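Local coordinates for protein 3-methyladenine dna-glycosylase (Archaeoglobus fulgidus, PDB 2JHN) that belongs to the AlkA-like members of the helix-hairpin-helix superfamily of DNA repair proteins and carries a TATA-box-binding-protein-like domain at its N-terminus, at residues Met16-Leu21 and Ile277-Phe282; Thr26-Glu31 and Val77-Leu82; Val247-Phe252 and Phe282-Phe287. The protein carries 1 engineered substitution. One frame throughout, in Å; residues are numbered along the deposited sequence. Where two conformers were deposited one is given.

Interaction 1: Met16-Leu21 and Ile277-Phe282. With NA (sodium ion), chain F.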
loop_
_atom_site.group_PDB
_atom_site.type_symbol
_atom_site.label_atom_id
_atom_site.label_comp_id
_atom_site.label_asym_id
_atom_site.label_seq_id
_atom_site.Cartn_x
_atom_site.Cartn_y
_atom_site.Cartn_z
ATOM N N MET A 16 2.839 3.122 11.324
ATOM C CA MET A 16 1.386 3.261 11.511
ATOM C C MET A 16 0.824 4.600 10.993
ATOM O O MET A 16 -0.317 4.654 10.530
ATOM C CB MET A 16 1.009 3.002 12.980
ATOM C CG MET A 16 1.359 1.607 13.484
ATOM S SD MET A 16 0.545 0.293 12.522
ATOM C CE MET A 16 1.887 -0.237 11.449
ATOM N N LYS A 17 1.626 5.662 11.068
ATOM C CA LYS A 17 1.227 6.983 10.567
ATOM C C LYS A 17 0.951 6.944 9.072
ATOM O O LYS A 17 0.226 7.791 8.539
ATOM C CB LYS A 17 2.315 8.018 10.849
ATOM C CG LYS A 17 2.057 8.914 12.061
ATOM C CD LYS A 17 3.284 9.798 12.332
ATOM C CE LYS A 17 3.850 10.355 11.035
ATOM N NZ LYS A 17 3.243 11.639 10.681
ATOM N N PHE A 18 1.524 5.953 8.395
ATOM C CA PHE A 18 1.318 5.809 6.959
ATOM C C PHE A 18 -0.144 5.566 6.612
ATOM O O PHE A 18 -0.576 5.944 5.536
ATOM C CB PHE A 18 2.189 4.690 6.375
ATOM C CG PHE A 18 2.310 4.749 4.888
ATOM C CD1 PHE A 18 3.224 5.615 4.287
ATOM C CD2 PHE A 18 1.522 3.918 4.083
ATOM C CE1 PHE A 18 3.336 5.678 2.903
ATOM C CE2 PHE A 18 1.638 3.966 2.677
ATOM C CZ PHE A 18 2.537 4.849 2.097
ATOM N N PHE A 19 -0.890 4.949 7.538
ATOM C CA PHE A 19 -2.318 4.705 7.397
ATOM C C PHE A 19 -3.101 6.006 7.565
ATOM O O PHE A 19 -2.909 6.750 8.529
ATOM C CB PHE A 19 -2.803 3.653 8.403
ATOM C CG PHE A 19 -2.243 2.266 8.152
ATOM C CD1 PHE A 19 -2.712 1.492 7.074
ATOM C CD2 PHE A 19 -1.261 1.743 8.963
ATOM C CE1 PHE A 19 -2.213 0.210 6.832
ATOM C CE2 PHE A 19 -0.735 0.441 8.721
ATOM C CZ PHE A 19 -1.221 -0.317 7.659
ATOM N N VAL A 20 -3.993 6.264 6.621
ATOM C CA VAL A 20 -4.642 7.562 6.534
ATOM C C VAL A 20 -5.865 7.663 7.463
ATOM O O VAL A 20 -6.114 8.711 8.065
ATOM C CB VAL A 20 -4.880 7.902 5.032
ATOM C CG1 VAL A 20 -6.318 8.302 4.726
ATOM C CG2 VAL A 20 -3.835 8.917 4.556
ATOM N N LEU A 21 -6.584 6.558 7.612
ATOM C CA LEU A 21 -7.749 6.490 8.495
ATOM C C LEU A 21 -7.651 5.235 9.362
ATOM O O LEU A 21 -8.351 4.247 9.114
ATOM C CB LEU A 21 -9.043 6.465 7.672
ATOM C CG LEU A 21 -9.486 7.770 7.021
ATOM C CD1 LEU A 21 -10.494 7.454 5.930
ATOM C CD2 LEU A 21 -10.081 8.717 8.060
ATOM N N ILE A 277 11.843 5.333 -1.809
ATOM C CA ILE A 277 11.744 6.804 -1.764
ATOM C C ILE A 277 10.321 7.301 -2.068
ATOM O O ILE A 277 9.862 8.296 -1.521
ATOM C CB ILE A 277 12.814 7.449 -2.705
ATOM C CG1 ILE A 277 14.213 7.103 -2.169
ATOM C CG2 ILE A 277 12.579 8.977 -2.878
ATOM C CD1 ILE A 277 15.347 7.300 -3.213
ATOM N N LEU A 278 9.613 6.602 -2.947
ATOM C CA LEU A 278 8.243 6.942 -3.234
ATOM C C LEU A 278 7.369 7.029 -1.964
ATOM O O LEU A 278 6.556 7.951 -1.829
ATOM C CB LEU A 278 7.663 5.874 -4.174
ATOM C CG LEU A 278 6.168 5.960 -4.497
ATOM C CD1 LEU A 278 5.824 7.228 -5.258
ATOM C CD2 LEU A 278 5.740 4.722 -5.249
ATOM N N PHE A 279 7.532 6.079 -1.042
ATOM C CA PHE A 279 6.760 6.101 0.216
ATOM C C PHE A 279 7.125 7.324 1.106
ATOM O O PHE A 279 6.238 7.923 1.737
ATOM C CB PHE A 279 6.925 4.793 0.992
ATOM C CG PHE A 279 6.052 3.651 0.480
ATOM C CD1 PHE A 279 6.023 3.306 -0.869
ATOM C CD2 PHE A 279 5.265 2.904 1.381
ATOM C CE1 PHE A 279 5.224 2.224 -1.337
ATOM C CE2 PHE A 279 4.475 1.822 0.929
ATOM C CZ PHE A 279 4.450 1.489 -0.435
ATOM N N TYR A 280 8.416 7.667 1.140
ATOM C CA TYR A 280 8.878 8.922 1.800
ATOM C C TYR A 280 8.263 10.167 1.142
ATOM O O TYR A 280 7.914 11.109 1.847
ATOM C CB TYR A 280 10.418 9.021 1.810
ATOM C CG TYR A 280 11.072 8.073 2.823
ATOM C CD1 TYR A 280 11.269 6.732 2.508
ATOM C CD2 TYR A 280 11.476 8.532 4.099
ATOM C CE1 TYR A 280 11.843 5.827 3.434
ATOM C CE2 TYR A 280 12.091 7.647 5.030
ATOM C CZ TYR A 280 12.258 6.296 4.688
ATOM O OH TYR A 280 12.815 5.420 5.573
ATOM N N LEU A 281 8.123 10.162 -0.190
ATOM C CA LEU A 281 7.493 11.279 -0.921
ATOM C C LEU A 281 5.985 11.376 -0.590
ATOM O O LEU A 281 5.457 12.479 -0.444
ATOM C CB LEU A 281 7.719 11.166 -2.436
ATOM C CG LEU A 281 9.167 11.272 -2.923
ATOM C CD1 LEU A 281 9.258 11.001 -4.418
ATOM C CD2 LEU A 281 9.802 12.654 -2.594
ATOM N N PHE A 282 5.304 10.237 -0.445
ATOM C CA PHE A 282 3.894 10.265 -0.012
ATOM C C PHE A 282 3.785 10.900 1.384
ATOM O O PHE A 282 2.913 11.733 1.625
ATOM C CB PHE A 282 3.269 8.865 0.060
ATOM C CG PHE A 282 3.018 8.207 -1.292
ATOM C CD1 PHE A 282 2.647 8.951 -2.423
ATOM C CD2 PHE A 282 3.126 6.828 -1.398
ATOM C CE1 PHE A 282 2.402 8.282 -3.679
ATOM C CE2 PHE A 282 2.881 6.159 -2.609
ATOM C CZ PHE A 282 2.526 6.904 -3.751
HETATM NA NA NA F . -7.909 1.758 8.753
HETATM O O HOH W 1 -5.974 2.207 8.066
#

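Interaction 2: Thr26-Glu31 and Val77-Leu82. With NA (sodium ion), chain F.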
loop_
_atom_site.group_PDB
_atom_site.type_symbol
_atom_site.label_atom_id
_atom_site.label_comp_id
_atom_site.label_asym_id
_atom_site.label_seq_id
_atom_site.Cartn_x
_atom_site.Cartn_y
_atom_site.Cartn_z
ATOM N N THR A 26 -10.202 -0.500 6.744
ATOM C CA THR A 26 -10.006 -0.156 5.343
ATOM C C THR A 26 -9.270 -1.188 4.416
ATOM O O THR A 26 -8.900 -0.812 3.321
ATOM C CB THR A 26 -9.253 1.208 5.227
ATOM O OG1 THR A 26 -8.055 1.146 6.010
ATOM C CG2 THR A 26 -10.107 2.416 5.703
ATOM N N PRO A 27 -9.121 -2.478 4.801
ATOM C CA PRO A 27 -9.643 -3.233 5.947
ATOM C C PRO A 27 -8.817 -3.096 7.228
ATOM O O PRO A 27 -9.278 -3.549 8.292
ATOM C CB PRO A 27 -9.593 -4.679 5.458
ATOM C CG PRO A 27 -8.362 -4.684 4.571
ATOM C CD PRO A 27 -8.343 -3.356 3.897
ATOM N N ASP A 28 -7.619 -2.500 7.134
ATOM C CA ASP A 28 -6.722 -2.451 8.291
ATOM C C ASP A 28 -7.336 -1.572 9.376
ATOM O O ASP A 28 -7.893 -0.503 9.073
ATOM C CB ASP A 28 -5.360 -1.841 7.932
ATOM C CG ASP A 28 -4.751 -2.461 6.692
ATOM O OD1 ASP A 28 -3.690 -3.085 6.849
ATOM O OD2 ASP A 28 -5.351 -2.309 5.587
ATOM N N VAL A 29 -7.162 -2.010 10.614
ATOM C CA VAL A 29 -7.469 -1.210 11.800
ATOM C C VAL A 29 -6.222 -1.086 12.661
ATOM O O VAL A 29 -5.530 -2.078 12.920
ATOM C CB VAL A 29 -8.646 -1.830 12.640
ATOM C CG1 VAL A 29 -8.880 -1.040 13.934
ATOM C CG2 VAL A 29 -9.941 -1.817 11.839
ATOM N N VAL A 30 -5.950 0.139 13.088
ATOM C CA VAL A 30 -4.850 0.406 13.996
ATOM C C VAL A 30 -5.457 1.105 15.219
ATOM O O VAL A 30 -6.064 2.175 15.110
ATOM C CB VAL A 30 -3.765 1.270 13.338
ATOM C CG1 VAL A 30 -2.628 1.501 14.329
ATOM C CG2 VAL A 30 -3.232 0.575 12.062
ATOM N N GLU A 31 -5.344 0.453 16.363
ATOM C CA GLU A 31 -5.954 0.968 17.605
ATOM C C GLU A 31 -4.914 0.826 18.684
ATOM O O GLU A 31 -4.427 -0.265 18.922
ATOM C CB GLU A 31 -7.206 0.182 17.976
ATOM C CG GLU A 31 -8.449 0.482 17.104
ATOM C CD GLU A 31 -9.685 -0.376 17.462
ATOM O OE1 GLU A 31 -9.592 -1.325 18.283
ATOM O OE2 GLU A 31 -10.760 -0.093 16.897
ATOM N N VAL A 77 6.230 -9.215 6.731
ATOM C CA VAL A 77 7.511 -8.548 6.481
ATOM C C VAL A 77 7.415 -7.699 5.197
ATOM O O VAL A 77 7.832 -6.540 5.168
ATOM C CB VAL A 77 8.660 -9.563 6.365
ATOM C CG1 VAL A 77 9.937 -8.901 5.776
ATOM C CG2 VAL A 77 8.960 -10.189 7.757
ATOM N N GLU A 78 6.866 -8.293 4.154
ATOM C CA GLU A 78 6.722 -7.624 2.857
ATOM C C GLU A 78 5.681 -6.470 2.939
ATOM O O GLU A 78 5.891 -5.359 2.404
ATOM C CB GLU A 78 6.305 -8.659 1.815
ATOM C CG GLU A 78 6.179 -8.048 0.410
ATOM C CD GLU A 78 5.594 -9.009 -0.590
ATOM O OE1 GLU A 78 4.662 -9.775 -0.229
ATOM O OE2 GLU A 78 6.047 -8.969 -1.757
ATOM N N TYR A 79 4.549 -6.729 3.587
ATOM C CA TYR A 79 3.469 -5.734 3.640
ATOM C C TYR A 79 3.806 -4.496 4.503
ATOM O O TYR A 79 3.523 -3.343 4.128
ATOM C CB TYR A 79 2.190 -6.390 4.164
ATOM C CG TYR A 79 1.027 -5.428 4.317
ATOM C CD1 TYR A 79 0.292 -5.028 3.194
ATOM C CD2 TYR A 79 0.633 -4.946 5.587
ATOM C CE1 TYR A 79 -0.789 -4.154 3.297
ATOM C CE2 TYR A 79 -0.459 -4.066 5.703
ATOM C CZ TYR A 79 -1.172 -3.690 4.543
ATOM O OH TYR A 79 -2.255 -2.820 4.586
ATOM N N LEU A 80 4.366 -4.754 5.673
ATOM C CA LEU A 80 4.707 -3.679 6.627
ATOM C C LEU A 80 6.060 -3.044 6.304
ATOM O O LEU A 80 6.370 -1.976 6.825
ATOM C CB LEU A 80 4.704 -4.225 8.075
ATOM C CG LEU A 80 3.367 -4.827 8.578
ATOM C CD1 LEU A 80 3.582 -5.639 9.874
ATOM C CD2 LEU A 80 2.333 -3.747 8.792
ATOM N N GLY A 81 6.850 -3.702 5.449
ATOM C CA GLY A 81 8.153 -3.161 5.035
ATOM C C GLY A 81 9.203 -3.275 6.152
ATOM O O GLY A 81 9.812 -2.274 6.535
ATOM N N LEU A 82 9.414 -4.490 6.666
ATOM C CA LEU A 82 10.293 -4.631 7.858
ATOM C C LEU A 82 11.746 -4.981 7.539
ATOM O O LEU A 82 12.571 -5.154 8.473
ATOM C CB LEU A 82 9.720 -5.639 8.847
ATOM C CG LEU A 82 8.311 -5.375 9.327
ATOM C CD1 LEU A 82 7.770 -6.549 10.116
ATOM C CD2 LEU A 82 8.198 -4.039 10.124
HETATM NA NA NA F . -7.909 1.758 8.753
HETATM O O HOH W 1 -5.974 2.207 8.066
#

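Interaction 3: Val247-Phe252 and Phe282-Phe287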
loop_
_atom_site.group_PDB
_atom_site.type_symbol
_atom_site.label_atom_id
_atom_site.label_comp_id
_atom_site.label_asym_id
_atom_site.label_seq_id
_atom_site.Cartn_x
_atom_site.Cartn_y
_atom_site.Cartn_z
ATOM N N VAL A 247 8.350 16.077 -5.281
ATOM C CA VAL A 247 9.630 16.161 -5.986
ATOM C C VAL A 247 9.972 17.615 -6.347
ATOM O O VAL A 247 11.132 18.014 -6.295
ATOM C CB VAL A 247 9.675 15.241 -7.251
ATOM C CG1 VAL A 247 10.936 15.501 -8.075
ATOM C CG2 VAL A 247 9.607 13.775 -6.843
ATOM N N SER A 248 8.950 18.383 -6.704
ATOM C CA SER A 248 9.119 19.806 -7.025
ATOM C C SER A 248 9.536 20.623 -5.808
ATOM O O SER A 248 10.429 21.477 -5.922
ATOM C CB SER A 248 7.836 20.376 -7.623
ATOM O OG SER A 248 7.572 19.765 -8.875
ATOM N N ARG A 249 8.889 20.362 -4.670
ATOM C CA ARG A 249 9.199 21.011 -3.387
ATOM C C ARG A 249 10.610 20.693 -2.888
ATOM O O ARG A 249 11.314 21.577 -2.377
ATOM C CB ARG A 249 8.145 20.652 -2.331
ATOM C CG ARG A 249 8.129 21.587 -1.138
ATOM C CD ARG A 249 6.724 21.814 -0.603
ATOM N NE ARG A 249 6.722 22.884 0.393
ATOM C CZ ARG A 249 6.974 22.698 1.686
ATOM N NH1 ARG A 249 7.235 21.483 2.143
ATOM N NH2 ARG A 249 6.961 23.724 2.524
ATOM N N LEU A 250 11.038 19.445 -3.072
ATOM C CA LEU A 250 12.368 19.014 -2.680
ATOM C C LEU A 250 13.498 19.574 -3.527
ATOM O O LEU A 250 14.526 19.989 -2.986
ATOM C CB LEU A 250 12.461 17.484 -2.700
ATOM C CG LEU A 250 12.006 16.746 -1.453
ATOM C CD1 LEU A 250 12.076 15.258 -1.735
ATOM C CD2 LEU A 250 12.876 17.109 -0.245
ATOM N N TYR A 251 13.319 19.569 -4.848
ATOM C CA TYR A 251 14.422 19.796 -5.767
ATOM C C TYR A 251 14.310 21.050 -6.622
ATOM O O TYR A 251 15.283 21.438 -7.289
ATOM C CB TYR A 251 14.587 18.583 -6.694
ATOM C CG TYR A 251 15.182 17.355 -6.027
ATOM C CD1 TYR A 251 16.560 17.253 -5.788
ATOM C CD2 TYR A 251 14.369 16.286 -5.658
ATOM C CE1 TYR A 251 17.111 16.116 -5.181
ATOM C CE2 TYR A 251 14.904 15.144 -5.054
ATOM C CZ TYR A 251 16.268 15.057 -4.810
ATOM O OH TYR A 251 16.806 13.936 -4.219
ATOM N N PHE A 252 13.120 21.635 -6.670
ATOM C CA PHE A 252 12.841 22.723 -7.604
ATOM C C PHE A 252 12.225 23.904 -6.875
ATOM O O PHE A 252 11.517 24.713 -7.475
ATOM C CB PHE A 252 11.932 22.250 -8.759
ATOM C CG PHE A 252 12.582 21.238 -9.673
ATOM C CD1 PHE A 252 13.254 21.647 -10.821
ATOM C CD2 PHE A 252 12.527 19.868 -9.377
ATOM C CE1 PHE A 252 13.859 20.721 -11.666
ATOM C CE2 PHE A 252 13.126 18.930 -10.215
ATOM C CZ PHE A 252 13.797 19.353 -11.365
ATOM N N PHE A 282 5.304 10.237 -0.445
ATOM C CA PHE A 282 3.894 10.265 -0.012
ATOM C C PHE A 282 3.785 10.900 1.384
ATOM O O PHE A 282 2.913 11.733 1.625
ATOM C CB PHE A 282 3.269 8.865 0.060
ATOM C CG PHE A 282 3.018 8.207 -1.292
ATOM C CD1 PHE A 282 2.647 8.951 -2.423
ATOM C CD2 PHE A 282 3.126 6.828 -1.398
ATOM C CE1 PHE A 282 2.402 8.282 -3.679
ATOM C CE2 PHE A 282 2.881 6.159 -2.609
ATOM C CZ PHE A 282 2.526 6.904 -3.751
ATOM N N LEU A 283 4.649 10.487 2.306
ATOM C CA LEU A 283 4.619 11.066 3.657
ATOM C C LEU A 283 4.868 12.585 3.608
ATOM O O LEU A 283 4.201 13.343 4.287
ATOM C CB LEU A 283 5.661 10.402 4.554
ATOM C CG LEU A 283 5.420 8.946 4.942
ATOM C CD1 LEU A 283 6.694 8.352 5.517
ATOM C CD2 LEU A 283 4.254 8.875 5.916
ATOM N N TYR A 284 5.854 12.989 2.811
ATOM C CA TYR A 284 6.265 14.392 2.634
ATOM C C TYR A 284 5.118 15.215 2.074
ATOM O O TYR A 284 4.795 16.300 2.581
ATOM C CB TYR A 284 7.467 14.444 1.687
ATOM C CG TYR A 284 8.167 15.773 1.649
ATOM C CD1 TYR A 284 8.922 16.208 2.731
ATOM C CD2 TYR A 284 8.087 16.584 0.536
ATOM C CE1 TYR A 284 9.571 17.420 2.697
ATOM C CE2 TYR A 284 8.742 17.804 0.488
ATOM C CZ TYR A 284 9.481 18.211 1.575
ATOM O OH TYR A 284 10.119 19.425 1.551
ATOM N N ASP A 285 4.480 14.688 1.036
ATOM C CA ASP A 285 3.316 15.348 0.449
ATOM C C ASP A 285 2.140 15.462 1.425
ATOM O O ASP A 285 1.444 16.489 1.444
ATOM C CB ASP A 285 2.866 14.628 -0.823
ATOM C CG ASP A 285 1.730 15.378 -1.549
ATOM O OD1 ASP A 285 1.904 16.590 -1.891
ATOM O OD2 ASP A 285 0.673 14.743 -1.764
ATOM N N ARG A 286 1.914 14.422 2.224
ATOM C CA ARG A 286 0.803 14.413 3.180
ATOM C C ARG A 286 1.110 15.290 4.401
ATOM O O ARG A 286 0.205 15.973 4.907
ATOM C CB ARG A 286 0.517 12.999 3.684
ATOM C CG ARG A 286 -0.150 12.050 2.690
ATOM C CD ARG A 286 -0.291 10.674 3.348
ATOM N NE ARG A 286 -0.531 9.555 2.425
ATOM C CZ ARG A 286 -0.277 8.296 2.761
ATOM N NH1 ARG A 286 0.226 8.045 3.971
ATOM N NH2 ARG A 286 -0.519 7.302 1.907
ATOM N N PHE A 287 2.369 15.259 4.857
ATOM C CA PHE A 287 2.761 15.792 6.184
ATOM C C PHE A 287 3.646 17.041 6.199
ATOM O O PHE A 287 3.934 17.601 7.271
ATOM C CB PHE A 287 3.432 14.710 7.032
ATOM C CG PHE A 287 2.502 13.619 7.455
ATOM C CD1 PHE A 287 1.274 13.923 8.040
ATOM C CD2 PHE A 287 2.848 12.291 7.274
ATOM C CE1 PHE A 287 0.400 12.915 8.442
ATOM C CE2 PHE A 287 1.984 11.267 7.669
ATOM C CZ PHE A 287 0.759 11.580 8.255
#

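Interaction 1: Met16-Leu21 and Ile277-Phe282
Phe18 meets Phe279 and Phe282 in a small, buried, mainly apolar contact. All of it on the side of 16-21 rests on one ring. Phe18 lies near the C-terminal end of helix 12-17, whereas both partners sit on helix 274-287.

The main pairing is aromatic. The rings of Phe18 and Phe279 lie nearly parallel, with planes 9° apart. They are slid past each other, with centroids 5.0 Å apart, and so barely overlap. The meeting point is the far end of Phe18: its CZ is 3.4 Å from CD2 of Phe279. CE1 of Phe18 is 3.7 Å from the same CD2. The carbonyl O of Phe279 lies in the plane of the Phe18 ring, at its edge, 3.8 Å from CE1. Phe18 has CG anti to the backbone N (chi1 -164°). This torsion turns the ring toward helix 274-287, where it crosses the Phe279 side chain at about a right angle.

Plain apolar packing adds the second partner. CD2 of Phe282 stands at the edge of the Phe18 ring, 4.1 Å from CZ. One face of the Phe282 ring carries Leu278 O of its own helix, offset toward the rim. Arg286 makes a cation-pi contact with Phe18, and Met114 also packs on it.

Polar binding occurs at the other end of 16-21. Leu21 O coordinates the sodium ion at 2.5 Å, and a water is bound there too. Leu24, Thr26 and Asp28 complete the protein ligands.

Aromatic side-chain packing thus joins the TBP-like N-terminal domain to the last helix of the chain, 274-287.

Interaction 2: Thr26-Glu31 and Val77-Leu82
Asp28 and Tyr79 bridge two backbones that stay well apart, since the nearest pair, Asp28 CA and Leu80 CA, is 11.6 Å apart. Both belong to the TBP-like domain. Asp28 directly precedes strand 29-31, an outer strand of the antiparallel sheet, and Tyr79 lies in the last turn of helix 69-80. Gly81, the first residue beyond the helix, has a positive phi of 74°, and Leu82 N bonds back to Val77 O.

One hydrogen bond carries the contact. Tyr79 OH donates to Asp28 OD1 over 2.7 Å. The two side chains arrive from opposite directions. The carboxylate and ring planes are nearly parallel, but stepped rather than in one plane, and OD1 lies at the ring's edge. The hydroxyl approaches OD1 from its syn side, 30° out of the carboxylate plane. OD1 is gripped twice, because Trp35 NE1 also bonds to it. OD2 has a long, weak ion pair with Arg37. These partners probably favour the ionised form of this buried acid.

The same loop binds the sodium ion through one carbonyl and one side-chain hydroxyl. A cis peptide bond precedes Pro27 and belongs to the turn that holds Thr26 and Asp28 round the metal. The CG of Asp28 is anti to its carbonyl carbon (chi1 -49°), which sends the carboxylate to Tyr79 while the carbonyl stays with the sodium. Leu21 and Leu24 supply further carbonyl ligands. Within this loop the sodium has two ligands: Asp28 O at 2.3 Å and Thr26 OG1 at 2.8 Å.

Interaction 3: Val247-Phe252 and Phe282-Phe287
Arg249 and Leu250 both pack against the ring of Tyr284, joining helix 241-251 to helix 274-287. This is helix-on-helix packing within the helical part of an HhH-GPD superfamily protein. Arg249 and Asp285 come close along the backbones, with CA atoms 9.0 Å apart.

The path of Arg249 can be followed outward. Its CB lies 4.1 Å from CE2 of Tyr284. Its CG continues along that ring and comes 4.0 Å from the hydroxyl OH of Tyr284. The chain then bends at chi2 (144°). The bend swings the outer half across the tyrosine, and the two side chains cross at about a right angle. At the tip, NH1 is 3.6 Å from Tyr284 OH and 4.0 Å from Tyr284 CZ. No hydrogen bond forms between NH1 and this hydroxyl, so the contact is one of packing. The guanidinium and ring planes are 38° apart, so the groups are not stacked. Arg249 is exposed and also touches Phe288 and Ser289, just beyond helix 274-287.

Leu250 comes to the other side of the ring plane from NH1. It is buried, and its branch carbon CG and the methyl CD2 do the touching. With CG anti to the backbone N (chi1 -168°), Tyr284 brings its ring to these two residues. Leu101 of helix 96-104 packs on both Leu250 and Tyr284, so a third helix covers the pair.

A salt bridge joins the same two helices close by, between Asp285 OD2 and Arg245 NH2. On the leucine side the contact is mainly carbon against ring carbon: Leu250 CG sits 3.9 Å from Tyr284 CE2, and Leu250 CD2 is 4.0 Å from Tyr284 CZ.

Interactions 1 and 2 share the sodium site: Leu21 of the first and Thr26 and Asp28 of the second bind the same ion, and one water belongs to both. Their centres are about 12 Å apart. Phe19 joins them, with CE1 3.6 Å from Asp28 OD1. Interactions 1 and 3 share Phe282 and helix 274-287, also with centres about 12 Å apart. Phe18 O lies 2.7 Å from Arg286 NH1, and Leu281 CD2 is 3.6 Å from Leu250 CD1. Interactions 2 and 3 do not touch; their nearest atoms are about 10 Å apart. None of the three contains a residue of the mercuribenzoic acid pocket.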